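Local coordinates for protein RNA silencing suppressor p19 (Tomato bushy stunt virus, PDB 4J39) that binds double-stranded small RNA as a homodimer and probably acts as a molecular caliper that selects silencing RNAs by duplex length, suppressing host RNA silencing, at residues A[37-42]-A[117-122]; A[52-55]-A[60-63]; A[79-84]-A[103-108]. All blocks are in the same frame, centred on the assembly; numbering follows the deposited sequence. Where two conformers were deposited one is given.

Contact 1. Residues A[37-42]-A[117-122]; sequences FKESWG and RSKQEL. With nucleotides of chain B.
A salt bridge is buried under the sheet: Lys-119 NZ donates to Glu-39 OE2 at 2.9 Å. The ammonium arrives on the syn side of that oxygen, 18° out of the carboxylate plane, while Glu-39 OE1 stays 3.5 Å from the same NZ. Lys-119 covers the distance from its helix because it is extended throughout, with CG anti to the backbone N (chi1 -179°). Neither charge depends on the other alone. The carboxylate also bonds to the hydroxyls of Tyr-90 and Ser-67, and NZ gives another hydrogen bond to Val-64 O, so the polar atoms are satisfied away from water, which would be expected to stabilise both charged forms. The pair joins helix 108-124 to strand 36-43 of the four-stranded antiparallel sheet, whose far face receives the RNA in this alpha+beta fold. Phe-37, two residues along the strand, faces the helix as well; its ring crosses the lysine chain at about a right angle and meets it obliquely, CZ lying 3.8 Å from Lys-119 CE. A lysine suits this place because its methylenes pack against apolar neighbours while its tip serves the carboxylate. Lys-38, between the two, projects to the RNA face, where in one of its two conformers NZ lies close to the 5'-phosphate of C1 of chain B, although the exact separation is doubtful.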
loop_
_atom_site.group_PDB
_atom_site.type_symbol
_atom_site.label_atom_id
_atom_site.label_comp_id
_atom_site.label_asym_id
_atom_site.label_seq_id
_atom_site.Cartn_x
_atom_site.Cartn_y
_atom_site.Cartn_z
ATOM N N PHE A 37 -14.340 -3.118 7.218
ATOM C CA PHE A 37 -13.296 -3.023 6.207
ATOM C C PHE A 37 -12.994 -4.488 5.781
ATOM O O PHE A 37 -13.348 -5.426 6.533
ATOM C CB PHE A 37 -12.060 -2.302 6.718
ATOM C CG PHE A 37 -11.302 -3.058 7.778
ATOM C CD1 PHE A 37 -10.246 -3.891 7.447
ATOM C CD2 PHE A 37 -11.625 -2.891 9.176
ATOM C CE1 PHE A 37 -9.491 -4.581 8.380
ATOM C CE2 PHE A 37 -10.905 -3.594 10.089
ATOM C CZ PHE A 37 -9.829 -4.448 9.693
ATOM N N LYS A 38 -12.383 -4.620 4.614
ATOM C CA LYS A 38 -11.912 -5.917 4.213
ATOM C C LYS A 38 -10.405 -5.982 4.179
ATOM O O LYS A 38 -9.706 -5.051 3.706
ATOM C CB LYS A 38 -12.494 -6.208 2.806
ATOM C CG LYS A 38 -13.987 -6.416 2.528
ATOM C CD LYS A 38 -14.341 -6.635 1.017
ATOM C CE LYS A 38 -14.684 -5.369 0.278
ATOM N NZ LYS A 38 -15.999 -4.836 0.750
ATOM N N GLU A 39 -9.783 -7.173 4.502
ATOM C CA GLU A 39 -8.395 -7.286 4.412
ATOM C C GLU A 39 -8.139 -8.745 3.983
ATOM O O GLU A 39 -9.068 -9.564 4.140
ATOM C CB GLU A 39 -7.621 -7.048 5.785
ATOM C CG GLU A 39 -8.054 -7.935 6.985
ATOM C CD GLU A 39 -7.371 -7.640 8.338
ATOM O OE1 GLU A 39 -7.902 -8.227 9.276
ATOM O OE2 GLU A 39 -6.389 -6.873 8.311
ATOM N N SER A 40 -6.992 -8.952 3.451
ATOM C CA SER A 40 -6.557 -10.281 2.975
ATOM C C SER A 40 -5.072 -10.502 2.999
ATOM O O SER A 40 -4.264 -9.581 2.906
ATOM C CB SER A 40 -7.149 -10.471 1.566
ATOM O OG SER A 40 -6.481 -9.651 0.698
ATOM N N TRP A 41 -4.651 -11.768 3.181
ATOM C CA TRP A 41 -3.313 -12.187 3.105
ATOM C C TRP A 41 -3.214 -13.364 2.097
ATOM O O TRP A 41 -4.052 -14.266 2.164
ATOM C CB TRP A 41 -2.796 -12.709 4.370
ATOM C CG TRP A 41 -2.168 -11.676 5.394
ATOM C CD1 TRP A 41 -2.740 -11.179 6.502
ATOM C CD2 TRP A 41 -0.889 -11.114 5.289
ATOM N NE1 TRP A 41 -1.876 -10.345 7.106
ATOM C CE2 TRP A 41 -0.736 -10.229 6.375
ATOM C CE3 TRP A 41 0.123 -11.201 4.364
ATOM C CZ2 TRP A 41 0.392 -9.532 6.527
ATOM C CZ3 TRP A 41 1.253 -10.440 4.503
ATOM C CH2 TRP A 41 1.369 -9.622 5.633
ATOM N N GLY A 42 -2.300 -13.193 1.169
ATOM C CA GLY A 42 -2.018 -14.158 0.097
ATOM C C GLY A 42 -0.594 -14.634 0.198
ATOM O O GLY A 42 0.355 -13.841 0.324
ATOM N N ARG A 117 1.382 -0.902 9.641
ATOM C CA ARG A 117 1.498 0.584 9.608
ATOM C C ARG A 117 0.421 1.088 8.597
ATOM O O ARG A 117 -0.383 2.003 8.884
ATOM C CB ARG A 117 2.911 1.030 9.188
ATOM C CG ARG A 117 4.048 0.759 10.162
ATOM C CD ARG A 117 5.422 1.398 9.724
ATOM N NE ARG A 117 6.588 1.161 10.604
ATOM C CZ ARG A 117 6.751 0.087 11.437
ATOM N NH1 ARG A 117 5.849 -0.934 11.581
ATOM N NH2 ARG A 117 7.874 -0.008 12.122
ATOM N N SER A 118 0.299 0.370 7.466
ATOM C CA SER A 118 -0.718 0.767 6.444
ATOM C C SER A 118 -2.133 0.677 6.947
ATOM O O SER A 118 -2.989 1.543 6.738
ATOM C CB SER A 118 -0.594 -0.187 5.239
ATOM O OG SER A 118 0.614 -0.005 4.502
ATOM N N LYS A 119 -2.384 -0.447 7.598
ATOM C CA LYS A 119 -3.680 -0.717 8.170
ATOM C C LYS A 119 -4.023 0.427 9.190
ATOM O O LYS A 119 -5.089 0.928 9.166
ATOM C CB LYS A 119 -3.712 -2.083 8.928
ATOM C CG LYS A 119 -5.010 -2.429 9.523
ATOM C CD LYS A 119 -4.904 -3.871 10.150
ATOM C CE LYS A 119 -6.164 -4.436 10.684
ATOM N NZ LYS A 119 -5.982 -5.934 11.021
ATOM N N GLN A 120 -3.160 0.609 10.124
ATOM C CA GLN A 120 -3.383 1.689 11.140
ATOM C C GLN A 120 -3.697 3.089 10.474
ATOM O O GLN A 120 -4.728 3.681 10.787
ATOM C CB GLN A 120 -2.095 1.842 11.972
ATOM C CG GLN A 120 -1.727 0.638 12.919
ATOM C CD GLN A 120 -0.240 0.539 13.398
ATOM O OE1 GLN A 120 0.088 -0.367 14.134
ATOM N NE2 GLN A 120 0.628 1.475 13.002
ATOM N N GLU A 121 -2.939 3.470 9.465
ATOM C CA GLU A 121 -3.099 4.826 8.876
ATOM C C GLU A 121 -4.371 4.913 8.092
ATOM O O GLU A 121 -5.095 5.916 8.150
ATOM C CB GLU A 121 -1.859 5.160 8.038
ATOM C CG GLU A 121 -0.514 5.041 8.921
ATOM C CD GLU A 121 0.308 6.333 9.302
ATOM O OE1 GLU A 121 0.704 7.139 8.400
ATOM O OE2 GLU A 121 0.592 6.452 10.525
ATOM N N LEU A 122 -4.730 3.823 7.377
ATOM C CA LEU A 122 -5.991 3.842 6.649
ATOM C C LEU A 122 -7.231 3.929 7.514
ATOM O O LEU A 122 -8.194 4.679 7.259
ATOM C CB LEU A 122 -6.073 2.560 5.728
ATOM C CG LEU A 122 -7.255 2.528 4.824
ATOM C CD1 LEU A 122 -7.480 3.821 3.912
ATOM C CD2 LEU A 122 -7.244 1.222 3.890
ATOM O OP3 C B 1 -17.834 -3.204 1.242
ATOM P P C B 1 -19.054 -2.950 2.052
ATOM O OP1 C B 1 -18.640 -2.287 3.314
ATOM O OP2 C B 1 -20.143 -2.321 1.192
ATOM O "O5'" C B 1 -19.513 -4.399 2.542
ATOM C "C5'" C B 1 -19.602 -5.461 1.564
ATOM C "C4'" C B 1 -20.150 -6.773 2.112
ATOM O "O4'" C B 1 -21.598 -6.749 2.271
ATOM C "C3'" C B 1 -19.885 -7.911 1.182
ATOM O "O3'" C B 1 -18.541 -8.364 1.330
ATOM C "C2'" C B 1 -20.983 -8.908 1.602
ATOM O "O2'" C B 1 -20.770 -9.576 2.857
ATOM C "C1'" C B 1 -22.143 -7.944 1.711
ATOM N N1 C B 1 -22.848 -7.585 0.373
ATOM C C2 C B 1 -23.707 -8.498 -0.215
ATOM O O2 C B 1 -23.877 -9.570 0.342
ATOM N N3 C B 1 -24.372 -8.174 -1.396
ATOM C C4 C B 1 -24.145 -6.981 -1.964
ATOM N N4 C B 1 -24.806 -6.683 -3.113
ATOM C C5 C B 1 -23.257 -6.027 -1.381
ATOM C C6 C B 1 -22.630 -6.384 -0.224
#

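Contact 2. Residues A[52-55]-A[60-63]; sequences LRYD and SLHR
Tyr-54 and Leu-61 lie side by side and point the same way, the aromatic ring turning its edge to the first turn of the helix. Leu-61 N sits in the plane of that ring, 3.6 Å from Tyr-54 CE1, and Leu-61 CB packs 4.0 Å from the same carbon. CG of Tyr-54 is anti to the backbone N (chi1 175°), which carries the ring along the helix until its hydroxyl bonds to Leu-123 O on helix 108-124. The amphipathic tyrosine therefore gives its ring to packing and its OH to a backbone carbonyl. Strand 46-53 ends here, and a short turn returns the chain into helix 58-65, a beta-alpha connection in which polar side chains of the helix bond to the backbone of the strand end and the turn. Ser-60, small enough to fit beside the turn, turns OG back to accept from Asp-55 N at 3.2 Å, with an N-H...O angle of 154°. Its CB comes within 3.0 Å of Asp-55 OD1, an oxygen that is also hydrogen-bonded to Thr-57 OG1. One turn further along, Arg-63 bends at chi3 (80°) and brings its guanidinium edge-on to the strand: NH2 donates to Arg-53 O at 2.9 Å, in the carbonyl plane and on a lone pair. NH1 of the same arginine forms a salt bridge with Glu-13, whereas the Arg-53 side chain leads away to Glu-13 O and Glu-19.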
loop_
_atom_site.group_PDB
_atom_site.type_symbol
_atom_site.label_atom_id
_atom_site.label_comp_id
_atom_site.label_asym_id
_atom_site.label_seq_id
_atom_site.Cartn_x
_atom_site.Cartn_y
_atom_site.Cartn_z
ATOM N N LEU A 52 -14.182 -7.226 8.717
ATOM C CA LEU A 52 -14.182 -7.010 10.181
ATOM C C LEU A 52 -14.952 -5.670 10.423
ATOM O O LEU A 52 -14.703 -4.692 9.698
ATOM C CB LEU A 52 -12.808 -6.915 10.706
ATOM C CG LEU A 52 -12.008 -8.266 10.762
ATOM C CD1 LEU A 52 -10.544 -7.979 11.080
ATOM C CD2 LEU A 52 -12.723 -9.305 11.588
ATOM N N ARG A 53 -15.781 -5.689 11.469
ATOM C CA ARG A 53 -16.611 -4.494 11.844
ATOM C C ARG A 53 -15.700 -3.507 12.421
ATOM O O ARG A 53 -14.838 -3.819 13.248
ATOM C CB ARG A 53 -17.750 -4.876 12.802
ATOM C CG ARG A 53 -18.566 -6.049 12.303
ATOM C CD ARG A 53 -19.072 -5.709 10.905
ATOM N NE ARG A 53 -19.797 -6.866 10.296
ATOM C CZ ARG A 53 -21.076 -7.067 10.427
ATOM N NH1 ARG A 53 -21.682 -8.122 9.903
ATOM N NH2 ARG A 53 -21.841 -6.073 10.993
ATOM N N TYR A 54 -15.977 -2.236 12.138
ATOM C CA TYR A 54 -15.069 -1.209 12.516
ATOM C C TYR A 54 -15.866 0.084 12.598
ATOM O O TYR A 54 -16.513 0.466 11.636
ATOM C CB TYR A 54 -13.833 -1.016 11.632
ATOM C CG TYR A 54 -12.964 0.177 12.037
ATOM C CD1 TYR A 54 -12.318 0.239 13.287
ATOM C CD2 TYR A 54 -12.738 1.234 11.119
ATOM C CE1 TYR A 54 -11.560 1.305 13.622
ATOM C CE2 TYR A 54 -11.921 2.295 11.444
ATOM C CZ TYR A 54 -11.369 2.361 12.724
ATOM O OH TYR A 54 -10.589 3.497 12.988
ATOM N N ASP A 55 -15.814 0.758 13.741
ATOM C CA ASP A 55 -16.745 1.914 13.944
ATOM C C ASP A 55 -15.999 3.202 14.261
ATOM O O ASP A 55 -16.634 4.189 14.735
ATOM C CB ASP A 55 -17.787 1.653 15.038
ATOM C CG ASP A 55 -17.173 1.600 16.449
ATOM O OD1 ASP A 55 -15.944 1.844 16.669
ATOM O OD2 ASP A 55 -18.011 1.387 17.389
ATOM N N SER A 60 -12.600 0.007 19.066
ATOM C CA SER A 60 -12.741 -0.785 17.801
ATOM C C SER A 60 -11.452 -0.910 17.029
ATOM O O SER A 60 -11.062 -2.032 16.543
ATOM C CB SER A 60 -13.833 -0.193 16.983
ATOM O OG SER A 60 -14.048 -0.984 15.765
ATOM N N LEU A 61 -10.674 0.190 16.897
ATOM C CA LEU A 61 -9.306 0.171 16.300
ATOM C C LEU A 61 -8.402 -0.875 16.952
ATOM O O LEU A 61 -7.709 -1.700 16.300
ATOM C CB LEU A 61 -8.631 1.586 16.363
ATOM C CG LEU A 61 -7.347 1.723 15.590
ATOM C CD1 LEU A 61 -7.461 1.329 14.067
ATOM C CD2 LEU A 61 -6.661 3.100 15.780
ATOM N N HIS A 62 -8.370 -0.838 18.291
ATOM C CA HIS A 62 -7.556 -1.796 19.053
ATOM C C HIS A 62 -7.968 -3.259 18.684
ATOM O O HIS A 62 -7.095 -4.114 18.392
ATOM C CB HIS A 62 -7.739 -1.545 20.587
ATOM C CG HIS A 62 -6.818 -2.360 21.397
ATOM N ND1 HIS A 62 -7.228 -3.522 21.989
ATOM C CD2 HIS A 62 -5.483 -2.257 21.598
ATOM C CE1 HIS A 62 -6.178 -4.124 22.514
ATOM N NE2 HIS A 62 -5.113 -3.366 22.318
ATOM N N ARG A 63 -9.263 -3.479 18.690
ATOM C CA ARG A 63 -9.796 -4.807 18.513
ATOM C C ARG A 63 -9.344 -5.305 17.115
ATOM O O ARG A 63 -8.793 -6.389 16.971
ATOM C CB ARG A 63 -11.283 -4.794 18.592
ATOM C CG ARG A 63 -11.955 -6.207 18.424
ATOM C CD ARG A 63 -13.441 -6.170 18.386
ATOM N NE ARG A 63 -13.936 -5.774 17.043
ATOM C CZ ARG A 63 -14.091 -6.665 16.063
ATOM N NH1 ARG A 63 -13.930 -7.982 16.279
ATOM N NH2 ARG A 63 -14.578 -6.278 14.833
#

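Contact 3. Residues A[79-84]-A[103-108]; sequences RFFGFD and GGSRTL. With nucleotides of chain B.
Phe-81 packs on Ser-105 where the loop between helix 70-78 and strand 87-94 meets the turn that leads from strand 97-104, the second arm of a beta-hairpin, into helix 108-124. Its CB is directed at that turn, and CG, anti to the carbonyl carbon (chi1 -68°), sends the ring across. CD1 is the first ring atom to reach Ser-105 CB, at 4.0 Å; CE1 then comes to 3.3 Å from that carbon, approached obliquely. CZ, at the far end, meets both Ser-105 CB, at 3.5 Å, and Leu-108 CD2, at 3.9 Å, the latter sitting at the ring edge near its plane. A serine is suitable here: its small CB admits the ring, while OG is taken by Ile-86 N. Leu-108 continues the apolar surface onto Val-73 and Ala-77 of helix 70-78. Further along the loop, Phe-83 O is bridged to Arg-106 NH1 by two waters, one of the bonds being weak and the arginine having a second conformer. The RNA lies beside Gly-103 and Gly-104, which lack side chains, with Gly-104 N 3.6 Å from C5' of G13 of chain B. Gly-104 O accepts from both Thr-107 N, at 2.9 Å, and Thr-107 OG1.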
loop_
_atom_site.group_PDB
_atom_site.type_symbol
_atom_site.label_atom_id
_atom_site.label_comp_id
_atom_site.label_asym_id
_atom_site.label_seq_id
_atom_site.Cartn_x
_atom_site.Cartn_y
_atom_site.Cartn_z
ATOM N N ARG A 79 3.882 -22.677 6.127
ATOM C CA ARG A 79 3.312 -23.899 5.532
ATOM C C ARG A 79 3.596 -24.032 4.045
ATOM O O ARG A 79 3.587 -25.155 3.463
ATOM C CB ARG A 79 1.810 -23.824 5.784
ATOM C CG ARG A 79 0.967 -24.949 5.184
ATOM C CD ARG A 79 1.521 -26.270 5.662
ATOM N NE ARG A 79 0.721 -27.341 5.140
ATOM C CZ ARG A 79 0.888 -27.784 3.870
ATOM N NH1 ARG A 79 1.781 -27.276 3.067
ATOM N NH2 ARG A 79 0.123 -28.801 3.465
ATOM N N PHE A 80 3.719 -22.890 3.397
ATOM C CA PHE A 80 3.825 -22.801 1.962
ATOM C C PHE A 80 5.261 -22.604 1.473
ATOM O O PHE A 80 5.483 -22.472 0.271
ATOM C CB PHE A 80 2.966 -21.677 1.443
ATOM C CG PHE A 80 1.523 -21.833 1.763
ATOM C CD1 PHE A 80 0.700 -22.676 0.997
ATOM C CD2 PHE A 80 0.973 -21.196 2.860
ATOM C CE1 PHE A 80 -0.661 -22.837 1.309
ATOM C CE2 PHE A 80 -0.363 -21.347 3.159
ATOM C CZ PHE A 80 -1.188 -22.159 2.389
ATOM N N PHE A 81 6.199 -22.533 2.406
ATOM C CA PHE A 81 7.582 -22.223 2.109
ATOM C C PHE A 81 8.402 -23.488 1.753
ATOM O O PHE A 81 8.032 -24.611 2.016
ATOM C CB PHE A 81 8.300 -21.506 3.290
ATOM C CG PHE A 81 7.781 -20.086 3.578
ATOM C CD1 PHE A 81 6.963 -19.440 2.649
ATOM C CD2 PHE A 81 8.156 -19.406 4.750
ATOM C CE1 PHE A 81 6.497 -18.167 2.885
ATOM C CE2 PHE A 81 7.658 -18.081 4.978
ATOM C CZ PHE A 81 6.875 -17.502 4.039
ATOM N N GLY A 82 9.499 -23.189 1.093
ATOM C CA GLY A 82 10.527 -24.118 0.718
ATOM C C GLY A 82 11.746 -23.346 0.216
ATOM O O GLY A 82 11.966 -22.160 0.543
ATOM N N PHE A 83 12.574 -24.038 -0.575
ATOM C CA PHE A 83 13.770 -23.436 -1.127
ATOM C C PHE A 83 13.470 -22.172 -2.020
ATOM O O PHE A 83 14.043 -21.095 -1.811
ATOM C CB PHE A 83 14.561 -24.516 -1.935
ATOM C CG PHE A 83 15.846 -24.005 -2.479
ATOM C CD1 PHE A 83 16.962 -23.849 -1.625
ATOM C CD2 PHE A 83 15.934 -23.596 -3.817
ATOM C CE1 PHE A 83 18.186 -23.314 -2.122
ATOM C CE2 PHE A 83 17.137 -23.060 -4.335
ATOM C CZ PHE A 83 18.273 -22.914 -3.482
ATOM N N ASP A 84 12.569 -22.306 -2.989
ATOM C CA ASP A 84 12.219 -21.169 -3.840
ATOM C C ASP A 84 11.313 -20.113 -3.066
ATOM O O ASP A 84 10.501 -20.489 -2.253
ATOM C CB ASP A 84 11.518 -21.637 -5.092
ATOM C CG ASP A 84 12.475 -21.956 -6.246
ATOM O OD1 ASP A 84 13.708 -21.770 -6.122
ATOM O OD2 ASP A 84 11.954 -22.369 -7.318
ATOM N N GLY A 103 5.588 -8.626 -1.774
ATOM C CA GLY A 103 6.921 -8.911 -2.160
ATOM C C GLY A 103 7.215 -10.388 -1.895
ATOM O O GLY A 103 6.307 -11.121 -1.642
ATOM N N GLY A 104 8.466 -10.810 -1.993
ATOM C CA GLY A 104 8.788 -12.241 -1.858
ATOM C C GLY A 104 8.806 -12.701 -0.415
ATOM O O GLY A 104 8.982 -11.889 0.502
ATOM N N SER A 105 8.670 -14.010 -0.183
ATOM C CA SER A 105 8.695 -14.551 1.224
ATOM C C SER A 105 9.923 -14.216 1.997
ATOM O O SER A 105 9.941 -14.239 3.290
ATOM C CB SER A 105 8.493 -16.091 1.217
ATOM O OG SER A 105 9.121 -16.755 0.146
ATOM N N ARG A 106 11.022 -13.988 1.296
ATOM C CA ARG A 106 12.257 -13.682 2.009
ATOM C C ARG A 106 12.094 -12.343 2.747
ATOM O O ARG A 106 12.835 -12.073 3.676
ATOM C CB ARG A 106 13.427 -13.564 1.005
ATOM C CG ARG A 106 14.638 -14.403 1.288
ATOM C CD ARG A 106 14.782 -15.618 0.341
ATOM N NE ARG A 106 15.154 -15.233 -1.020
ATOM C CZ ARG A 106 15.429 -16.067 -2.030
ATOM N NH1 ARG A 106 15.411 -17.400 -1.871
ATOM N NH2 ARG A 106 15.720 -15.530 -3.221
ATOM N N THR A 107 11.149 -11.524 2.325
ATOM C CA THR A 107 10.959 -10.195 2.927
ATOM C C THR A 107 9.763 -10.120 3.897
ATOM O O THR A 107 9.297 -9.049 4.270
ATOM C CB THR A 107 10.827 -9.044 1.851
ATOM O OG1 THR A 107 9.456 -9.066 1.300
ATOM C CG2 THR A 107 11.933 -9.208 0.827
ATOM N N LEU A 108 9.206 -11.251 4.298
ATOM C CA LEU A 108 7.936 -11.244 4.932
ATOM C C LEU A 108 7.889 -10.404 6.212
ATOM O O LEU A 108 6.858 -9.759 6.492
ATOM C CB LEU A 108 7.445 -12.663 5.272
ATOM C CG LEU A 108 6.030 -12.860 5.792
ATOM C CD1 LEU A 108 4.892 -12.294 4.931
ATOM C CD2 LEU A 108 5.747 -14.373 6.159
ATOM P P U B 12 6.072 -4.710 -8.403
ATOM O OP1 U B 12 7.220 -4.003 -7.749
ATOM O OP2 U B 12 6.264 -4.815 -9.813
ATOM O "O5'" U B 12 5.789 -6.122 -7.742
ATOM C "C5'" U B 12 5.600 -6.231 -6.302
ATOM C "C4'" U B 12 5.276 -7.637 -5.876
ATOM O "O4'" U B 12 4.021 -7.990 -6.510
ATOM C "C3'" U B 12 6.198 -8.727 -6.428
ATOM O "O3'" U B 12 7.390 -8.894 -5.721
ATOM C "C2'" U B 12 5.323 -9.946 -6.220
ATOM O "O2'" U B 12 5.115 -10.307 -4.865
ATOM C "C1'" U B 12 4.042 -9.379 -6.782
ATOM N N1 U B 12 3.803 -9.470 -8.245
ATOM C C2 U B 12 3.333 -10.665 -8.712
ATOM O O2 U B 12 3.231 -11.647 -8.012
ATOM N N3 U B 12 3.053 -10.686 -10.070
ATOM C C4 U B 12 3.159 -9.704 -11.026
ATOM O O4 U B 12 2.789 -9.962 -12.191
ATOM C C5 U B 12 3.644 -8.451 -10.470
ATOM C C6 U B 12 3.945 -8.402 -9.132
ATOM P P G B 13 8.721 -9.362 -6.457
ATOM O OP1 G B 13 9.784 -9.186 -5.404
ATOM O OP2 G B 13 8.906 -8.808 -7.812
ATOM O "O5'" G B 13 8.466 -10.939 -6.595
ATOM C "C5'" G B 13 8.297 -11.726 -5.440
ATOM C "C4'" G B 13 7.938 -13.145 -5.812
ATOM O "O4'" G B 13 6.636 -13.117 -6.399
ATOM C "C3'" G B 13 8.786 -13.838 -6.900
ATOM O "O3'" G B 13 9.983 -14.347 -6.298
ATOM C "C2'" G B 13 7.852 -14.937 -7.353
ATOM O "O2'" G B 13 7.710 -15.969 -6.426
ATOM C "C1'" G B 13 6.568 -14.129 -7.404
ATOM N N9 G B 13 6.290 -13.472 -8.659
ATOM C C8 G B 13 6.463 -12.172 -9.003
ATOM N N7 G B 13 6.068 -11.880 -10.233
ATOM C C5 G B 13 5.680 -13.115 -10.738
ATOM C C6 G B 13 5.207 -13.508 -12.060
ATOM O O6 G B 13 4.993 -12.802 -13.042
ATOM N N1 G B 13 4.928 -14.904 -12.189
ATOM C C2 G B 13 5.126 -15.828 -11.202
ATOM N N2 G B 13 4.843 -17.123 -11.523
ATOM N N3 G B 13 5.592 -15.500 -9.967
ATOM C C4 G B 13 5.815 -14.106 -9.799
HETATM O O HOH W 1 13.293 -18.682 -0.496
HETATM O O HOH W 2 16.200 -19.467 -2.980
#

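All three contacts reach the same antiparallel sheet, ordered 46-53, 36-43, 87-94, 97-104. Contact 1 lies near the centre of the folded chain and closes a long loop in which contact 2 and then contact 3 are nested. Contacts 1 and 2 have centres 12 Å apart and touch through neighbouring strands 36-43 and 46-53. Contact 3 is about 20 Å from contact 1, centre to centre; helix 108-124 begins at contact 3 and runs into contact 1, Trp-41 packs on Leu-108, and both contacts touch the second subunit. Contacts 2 and 3 are about 30 Å apart. Contact 1 holds helix 108-124 against the face away from the RNA, contact 2 holds helix 58-65 to the end of strand 46-53, and contact 3 joins a loop to the start of helix 108-124.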